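PDB 6NQI: Pre-mRNA splicing factor PRP8 from Cyanidioschyzon merolae, which probably contacts spliceosomal snRNAs and the pre-mRNA intron as part of the splicing machinery, this piece being its RNase H-like (RH) domain. Local coordinates for residues R80-K94 with A103-P115. Numbering follows the deposited sequence.
With BME (beta-mercaptoethanol), chain C.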
ATOM      1  N   ARG A  80      14.164  -3.694   4.539  1.00 65.77           N
ATOM      2  CA  ARG A  80      15.508  -3.239   4.209  1.00 66.68           C
ATOM      3  C   ARG A  80      15.514  -1.855   3.574  1.00 65.76           C
ATOM      4  O   ARG A  80      16.586  -1.271   3.413  1.00 65.38           O
ATOM      5  CB  ARG A  80      16.209  -4.276   3.319  1.00 69.19           C
ATOM      6  CG  ARG A  80      16.616  -5.507   4.120  1.00 69.56           C
ATOM      7  CD  ARG A  80      16.957  -6.676   3.236  1.00 69.05           C
ATOM      8  NE  ARG A  80      18.346  -7.132   3.415  1.00 70.21           N
ATOM      9  CZ  ARG A  80      18.932  -8.059   2.655  1.00 69.07           C
ATOM     10  NH1 ARG A  80      18.261  -8.629   1.654  1.00 66.98           N
ATOM     11  NH2 ARG A  80      20.195  -8.423   2.892  1.00 71.38           N
ATOM     12  N   GLY A  81      14.349  -1.334   3.208  1.00 46.22           N
ATOM     13  CA  GLY A  81      14.204   0.021   2.705  1.00 44.77           C
ATOM     14  C   GLY A  81      12.763   0.472   2.817  1.00 43.12           C
ATOM     15  O   GLY A  81      11.844  -0.347   2.932  1.00 43.42           O
ATOM     16  N   ILE A  82      12.573   1.791   2.854  1.00 45.49           N
ATOM     17  CA  ILE A  82      11.250   2.412   2.925  1.00 42.84           C
ATOM     18  C   ILE A  82      11.153   3.400   1.778  1.00 41.55           C
ATOM     19  O   ILE A  82      12.013   4.276   1.655  1.00 41.79           O
ATOM     20  CB  ILE A  82      11.021   3.119   4.269  1.00 41.67           C
ATOM     21  CG1 ILE A  82      10.983   2.086   5.396  1.00 42.85           C
ATOM     22  CG2 ILE A  82       9.758   3.966   4.198  1.00 38.92           C
ATOM     23  CD1 ILE A  82      11.275   2.640   6.775  1.00 42.74           C
ATOM     24  N   VAL A  83      10.133   3.264   0.938  1.00 53.35           N
ATOM     25  CA  VAL A  83       9.966   4.142  -0.219  1.00 52.08           C
ATOM     26  C   VAL A  83       8.654   4.896  -0.046  1.00 48.70           C
ATOM     27  O   VAL A  83       7.583   4.275   0.005  1.00 46.34           O
ATOM     28  CB  VAL A  83       9.977   3.359  -1.547  1.00 52.80           C
ATOM     29  CG1 VAL A  83      10.027   4.313  -2.745  1.00 52.43           C
ATOM     30  CG2 VAL A  83      11.093   2.326  -1.593  1.00 56.85           C
ATOM     31  N   LEU A  84       8.729   6.222   0.022  1.00 59.55           N
ATOM     32  CA  LEU A  84       7.568   7.080   0.210  1.00 57.85           C
ATOM     33  C   LEU A  84       7.086   7.614  -1.125  1.00 57.59           C
ATOM     34  O   LEU A  84       7.887   8.028  -1.971  1.00 59.50           O
ATOM     35  CB  LEU A  84       7.883   8.260   1.130  1.00 59.46           C
ATOM     36  CG  LEU A  84       8.452   7.916   2.497  1.00 60.34           C
ATOM     37  CD1 LEU A  84       8.843   9.170   3.257  1.00 62.14           C
ATOM     38  CD2 LEU A  84       7.422   7.106   3.266  1.00 58.84           C
ATOM     39  N   ALA A  85       5.770   7.580  -1.313  1.00 52.00           N
ATOM     40  CA  ALA A  85       5.208   8.111  -2.545  1.00 52.51           C
ATOM     41  C   ALA A  85       5.286   9.629  -2.572  1.00 55.66           C
ATOM     42  O   ALA A  85       5.457  10.217  -3.643  1.00 57.10           O
ATOM     43  CB  ALA A  85       3.769   7.631  -2.721  1.00 49.74           C
ATOM     44  N   GLN A  86       5.146  10.286  -1.417  1.00 69.70           N
ATOM     45  CA  GLN A  86       5.193  11.745  -1.338  1.00 72.35           C
ATOM     46  C   GLN A  86       6.401  12.203  -0.527  1.00 73.60           C
ATOM     47  O   GLN A  86       6.590  11.785   0.622  1.00 73.31           O
ATOM     48  CB  GLN A  86       3.896  12.308  -0.750  1.00 73.25           C
ATOM     49  CG  GLN A  86       2.797  12.448  -1.798  1.00 71.74           C
ATOM     50  CD  GLN A  86       1.499  13.042  -1.250  1.00 71.64           C
ATOM     51  OE1 GLN A  86       1.144  12.826  -0.090  1.00 71.15           O
ATOM     52  NE2 GLN A  86       0.785  13.789  -2.096  1.00 71.67           N
ATOM     53  N   THR A  87       7.190  13.104  -1.113  1.00 55.89           N
ATOM     54  CA  THR A  87       8.450  13.481  -0.492  1.00 58.22           C
ATOM     55  C   THR A  87       8.230  14.341   0.742  1.00 59.17           C
ATOM     56  O   THR A  87       9.139  14.459   1.575  1.00 60.90           O
ATOM     57  CB  THR A  87       9.336  14.195  -1.521  1.00 59.87           C
ATOM     58  OG1 THR A  87      10.665  14.354  -1.001  1.00 61.80           O
ATOM     59  CG2 THR A  87       8.774  15.572  -1.889  1.00 62.96           C
ATOM     60  N   ALA A  88       7.023  14.900   0.899  1.00 76.09           N
ATOM     61  CA  ALA A  88       6.740  15.796   2.015  1.00 77.29           C
ATOM     62  C   ALA A  88       6.867  15.092   3.352  1.00 78.50           C
ATOM     63  O   ALA A  88       7.161  15.746   4.359  1.00 79.62           O
ATOM     64  CB  ALA A  88       5.343  16.387   1.879  1.00 77.13           C
ATOM     65  N   SER A  89       6.697  13.773   3.376  1.00 59.75           N
ATOM     66  CA  SER A  89       6.824  12.997   4.597  1.00 61.49           C
ATOM     67  C   SER A  89       8.194  12.364   4.739  1.00 62.74           C
ATOM     68  O   SER A  89       8.386  11.540   5.637  1.00 64.11           O
ATOM     69  CB  SER A  89       5.765  11.902   4.633  1.00 60.83           C
ATOM     70  OG  SER A  89       4.498  12.439   4.339  1.00 59.45           O
ATOM     71  N   MET A  90       9.158  12.756   3.899  1.00 76.61           N
ATOM     72  CA  MET A  90      10.511  12.230   4.039  1.00 77.99           C
ATOM     73  C   MET A  90      11.203  12.840   5.247  1.00 78.97           C
ATOM     74  O   MET A  90      11.780  12.124   6.074  1.00 80.46           O
ATOM     75  CB  MET A  90      11.313  12.509   2.777  1.00 77.42           C
ATOM     76  CG  MET A  90      12.760  12.073   2.907  1.00 79.12           C
ATOM     77  SD  MET A  90      13.586  11.762   1.329  1.00 78.73           S
ATOM     78  CE  MET A  90      12.548  10.426   0.797  1.00 77.48           C
ATOM     79  N   ASP A  91      11.117  14.165   5.385  1.00 70.68           N
ATOM     80  CA  ASP A  91      11.637  14.816   6.585  1.00 71.17           C
ATOM     81  C   ASP A  91      10.904  14.397   7.851  1.00 71.95           C
ATOM     82  O   ASP A  91      11.579  14.040   8.832  1.00 72.99           O
ATOM     83  CB  ASP A  91      11.579  16.337   6.436  1.00 72.21           C
ATOM     84  CG  ASP A  91      12.788  16.912   5.729  1.00 75.73           C
ATOM     85  OD1 ASP A  91      13.783  16.163   5.525  1.00 76.15           O
ATOM     86  OD2 ASP A  91      12.770  18.152   5.493  1.00 78.86           O
ATOM     87  N   PRO A  92       9.558  14.441   7.923  1.00 50.98           N
ATOM     88  CA  PRO A  92       8.880  14.013   9.165  1.00 51.85           C
ATOM     89  C   PRO A  92       9.218  12.598   9.590  1.00 53.57           C
ATOM     90  O   PRO A  92       9.525  12.359  10.767  1.00 55.07           O
ATOM     91  CB  PRO A  92       7.397  14.177   8.816  1.00 51.06           C
ATOM     92  CG  PRO A  92       7.374  15.302   7.830  1.00 49.75           C
ATOM     93  CD  PRO A  92       8.611  15.089   6.994  1.00 49.68           C
ATOM     94  N   LEU A  93       9.175  11.648   8.655  1.00 48.27           N
ATOM     95  CA  LEU A  93       9.555  10.277   8.976  1.00 50.35           C
ATOM     96  C   LEU A  93      10.950  10.206   9.593  1.00 51.69           C
ATOM     97  O   LEU A  93      11.137   9.649  10.682  1.00 53.83           O
ATOM     98  CB  LEU A  93       9.487   9.418   7.727  1.00 50.14           C
ATOM     99  CG  LEU A  93       9.786   7.956   7.997  1.00 52.68           C
ATOM    100  CD1 LEU A  93       8.878   7.436   9.091  1.00 54.21           C
ATOM    101  CD2 LEU A  93       9.592   7.183   6.720  1.00 51.91           C
ATOM    102  N   LYS A  94      11.948  10.766   8.914  1.00 68.98           N
ATOM    103  CA  LYS A  94      13.282  10.773   9.500  1.00 69.95           C
ATOM    104  C   LYS A  94      13.253  11.327  10.925  1.00 70.54           C
ATOM    105  O   LYS A  94      13.841  10.728  11.835  1.00 71.76           O
ATOM    106  CB  LYS A  94      14.249  11.532   8.591  1.00 68.52           C
ATOM    107  CG  LYS A  94      14.546  10.747   7.313  1.00 68.11           C
ATOM    108  CD  LYS A  94      15.253  11.607   6.282  1.00 67.69           C
ATOM    109  CE  LYS A  94      15.662  10.794   5.074  1.00 66.66           C
ATOM    110  NZ  LYS A  94      16.985  10.095   5.262  1.00 70.05           N
ATOM    111  N   ALA A 103      16.415   3.934  12.855  1.00 59.71           N
ATOM    112  CA  ALA A 103      17.263   4.832  12.103  1.00 60.44           C
ATOM    113  C   ALA A 103      18.261   3.981  11.335  1.00 61.83           C
ATOM    114  O   ALA A 103      18.501   2.813  11.670  1.00 63.36           O
ATOM    115  CB  ALA A 103      17.949   5.832  13.021  1.00 64.43           C
ATOM    116  N   LYS A 104      18.810   4.559  10.274  1.00 85.22           N
ATOM    117  CA  LYS A 104      19.751   3.888   9.372  1.00 86.26           C
ATOM    118  C   LYS A 104      19.063   2.768   8.587  1.00 84.27           C
ATOM    119  O   LYS A 104      19.729   1.874   8.042  1.00 84.55           O
ATOM    120  CB  LYS A 104      20.967   3.352  10.138  1.00 91.22           C
ATOM    121  CG  LYS A 104      21.676   4.448  10.970  1.00 95.15           C
ATOM    122  CD  LYS A 104      22.059   5.687  10.160  1.00 95.51           C
ATOM    123  CE  LYS A 104      22.925   6.653  10.972  1.00100.49           C
ATOM    124  NZ  LYS A 104      24.338   6.208  11.141  1.00106.02           N
ATOM    125  N   ILE A 105      17.726   2.810   8.553  1.00 64.65           N
ATOM    126  CA  ILE A 105      16.931   2.146   7.535  1.00 64.08           C
ATOM    127  C   ILE A 105      16.734   3.161   6.410  1.00 63.32           C
ATOM    128  O   ILE A 105      16.034   4.169   6.631  1.00 63.06           O
ATOM    129  CB  ILE A 105      15.568   1.672   8.053  1.00 64.07           C
ATOM    130  CG1 ILE A 105      15.702   0.573   9.092  1.00 63.55           C
ATOM    131  CG2 ILE A 105      14.699   1.189   6.896  1.00 63.49           C
ATOM    132  CD1 ILE A 105      14.350   0.072   9.565  1.00 62.25           C
ATOM    133  N   PRO A 106      17.300   2.945   5.234  1.00 59.34           N
ATOM    134  CA  PRO A 106      17.237   3.967   4.189  1.00 58.12           C
ATOM    135  C   PRO A 106      15.797   4.317   3.860  1.00 57.64           C
ATOM    136  O   PRO A 106      14.929   3.449   3.776  1.00 58.27           O
ATOM    137  CB  PRO A 106      17.950   3.305   3.006  1.00 57.59           C
ATOM    138  CG  PRO A 106      18.799   2.264   3.628  1.00 60.56           C
ATOM    139  CD  PRO A 106      18.045   1.754   4.795  1.00 58.91           C
ATOM    140  N   VAL A 107      15.541   5.613   3.770  1.00 52.10           N
ATOM    141  CA  VAL A 107      14.241   6.158   3.434  1.00 51.06           C
ATOM    142  C   VAL A 107      14.413   6.928   2.137  1.00 49.09           C
ATOM    143  O   VAL A 107      15.230   7.853   2.071  1.00 48.70           O
ATOM    144  CB  VAL A 107      13.732   7.049   4.578  1.00 51.35           C
ATOM    145  CG1 VAL A 107      12.480   7.796   4.173  1.00 49.83           C
ATOM    146  CG2 VAL A 107      13.486   6.190   5.794  1.00 53.28           C
ATOM    147  N   ARG A 108      13.587   6.615   1.150  1.00 71.55           N
ATOM    148  CA  ARG A 108      13.750   7.100  -0.211  1.00 69.77           C
ATOM    149  C   ARG A 108      12.400   7.568  -0.728  1.00 67.83           C
ATOM    150  O   ARG A 108      11.354   7.154  -0.236  1.00 67.36           O
ATOM    151  CB  ARG A 108      14.332   5.968  -1.099  1.00 69.04           C
ATOM    152  CG  ARG A 108      14.669   6.310  -2.546  1.00 74.04           C
ATOM    153  CD  ARG A 108      15.254   5.096  -3.402  1.00 73.37           C
ATOM    154  NE  ARG A 108      14.382   3.942  -3.714  1.00 72.21           N
ATOM    155  CZ  ARG A 108      13.598   3.814  -4.797  1.00 74.27           C
ATOM    156  NH1 ARG A 108      13.557   4.759  -5.735  1.00 77.51           N
ATOM    157  NH2 ARG A 108      12.862   2.716  -4.966  1.00 73.11           N
ATOM    158  N   ALA A 109      12.439   8.470  -1.698  1.00 70.52           N
ATOM    159  CA  ALA A 109      11.257   8.964  -2.376  1.00 68.28           C
ATOM    160  C   ALA A 109      11.092   8.200  -3.685  1.00 67.88           C
ATOM    161  O   ALA A 109      11.719   7.159  -3.911  1.00 69.80           O
ATOM    162  CB  ALA A 109      11.359  10.470  -2.615  1.00 67.74           C
ATOM    163  N   GLY A 110      10.222   8.708  -4.549  1.00 97.19           N
ATOM    164  CA  GLY A 110      10.073   8.171  -5.881  1.00 97.51           C
ATOM    165  C   GLY A 110       9.094   7.035  -6.040  1.00 96.61           C
ATOM    166  O   GLY A 110       9.104   6.387  -7.096  1.00 98.36           O
ATOM    167  N   ALA A 111       8.248   6.765  -5.038  1.00 63.11           N
ATOM    168  CA  ALA A 111       7.202   5.768  -5.264  1.00 61.78           C
ATOM    169  C   ALA A 111       6.026   6.348  -6.031  1.00 60.32           C
ATOM    170  O   ALA A 111       5.159   5.582  -6.472  1.00 59.58           O
ATOM    171  CB  ALA A 111       6.706   5.185  -3.936  1.00 61.76           C
ATOM    172  N   ALA A 112       6.058   7.661  -6.297  1.00 85.90           N
ATOM    173  CA  ALA A 112       4.976   8.329  -7.008  1.00 87.56           C
ATOM    174  C   ALA A 112       4.663   7.635  -8.325  1.00 88.54           C
ATOM    175  O   ALA A 112       3.492   7.466  -8.685  1.00 89.03           O
ATOM    176  CB  ALA A 112       5.349   9.792  -7.248  1.00 90.90           C
ATOM    177  N   ALA A 113       5.703   7.217  -9.051  1.00 80.56           N
ATOM    178  CA  ALA A 113       5.524   6.486 -10.299  1.00 82.02           C
ATOM    179  C   ALA A 113       4.625   5.266 -10.137  1.00 80.10           C
ATOM    180  O   ALA A 113       4.114   4.750 -11.138  1.00 81.71           O
ATOM    181  CB  ALA A 113       6.887   6.052 -10.842  1.00 82.89           C
ATOM    182  N   MET A 114       4.393   4.811  -8.901  1.00 80.77           N
ATOM    183  CA  MET A 114       3.585   3.618  -8.666  1.00 80.43           C
ATOM    184  C   MET A 114       2.224   3.966  -8.078  1.00 79.63           C
ATOM    185  O   MET A 114       2.145   4.422  -6.927  1.00 78.27           O
ATOM    186  CB  MET A 114       4.319   2.611  -7.772  1.00 81.07           C
ATOM    187  CG  MET A 114       5.655   2.139  -8.387  1.00 84.03           C
ATOM    188  SD  MET A 114       6.743   1.104  -7.364  1.00 85.14           S
ATOM    189  CE  MET A 114       7.578   2.291  -6.318  1.00 81.93           C
ATOM    190  N   PRO A 115       1.129   3.802  -8.841  1.00 52.88           N
ATOM    191  CA  PRO A 115      -0.213   4.190  -8.359  1.00 53.45           C
ATOM    192  C   PRO A 115      -0.817   3.141  -7.439  1.00 53.05           C
ATOM    193  O   PRO A 115      -1.813   2.481  -7.739  1.00 54.95           O
ATOM    194  CB  PRO A 115      -0.994   4.334  -9.664  1.00 56.32           C
ATOM    195  CG  PRO A 115      -0.395   3.271 -10.527  1.00 56.86           C
ATOM    196  CD  PRO A 115       1.091   3.315 -10.231  1.00 55.16           C
TER
HETATM  197  C1  BME C2101       3.519   8.116   2.164  0.81 52.71           C
HETATM  198  C2  BME C2101       4.413   9.044   2.964  0.81 52.71           C
HETATM  199  O1  BME C2101       3.314   8.785   0.944  0.81 52.71           O
HETATM  200  S2  BME C2101       4.549   8.625   4.719  0.81 52.71           S
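Strands 81-84 and 107-108 run parallel, Ile-82 beside Val-107 and Val-83 beside Arg-108: Ile-82 N hydrogen-bonds to Pro-106 O, Arg-108 N to Ile-82 O, and Leu-84 N to Arg-108 O at 2.8 Å, nearly straight at 171°. The two strands and helix 90-97 between them form a beta-alpha-beta unit of the RNase H-like fold, with strand 107-108 at the sheet edge. Beyond Arg-108 the pairing tails off into a weak hydrogen bond from Ala-111 N to Leu-84 O. On the helix side, CG1 of Val-107 touches two leucine methyls that lie on one side of it, CD1 of Leu-84 at 4.0 Å and CD2 of Leu-93 at 3.9 Å. The other methyl of Leu-84, CD2, meets the sulfur S2 of a beta-mercaptoethanol molecule, probably from the crystallisation liquor. Trimming Leu-84 to an alanine is likely to cost Val-107 CG1 one methyl partner and open a gap beside it and the sulfur. Met-90 bends at its last torsion (chi3 -62°), bringing CE over the backbone at Ala-109. On the opposite face of the sheet, Arg-108 runs alongside Val-83. With CG1 of Val-83 anti to the backbone N (chi1 -171°), this methyl lies 3.6 Å from Ala-111 CB and 3.9 Å above the guanidinium plane of Arg-108, offset toward its rim.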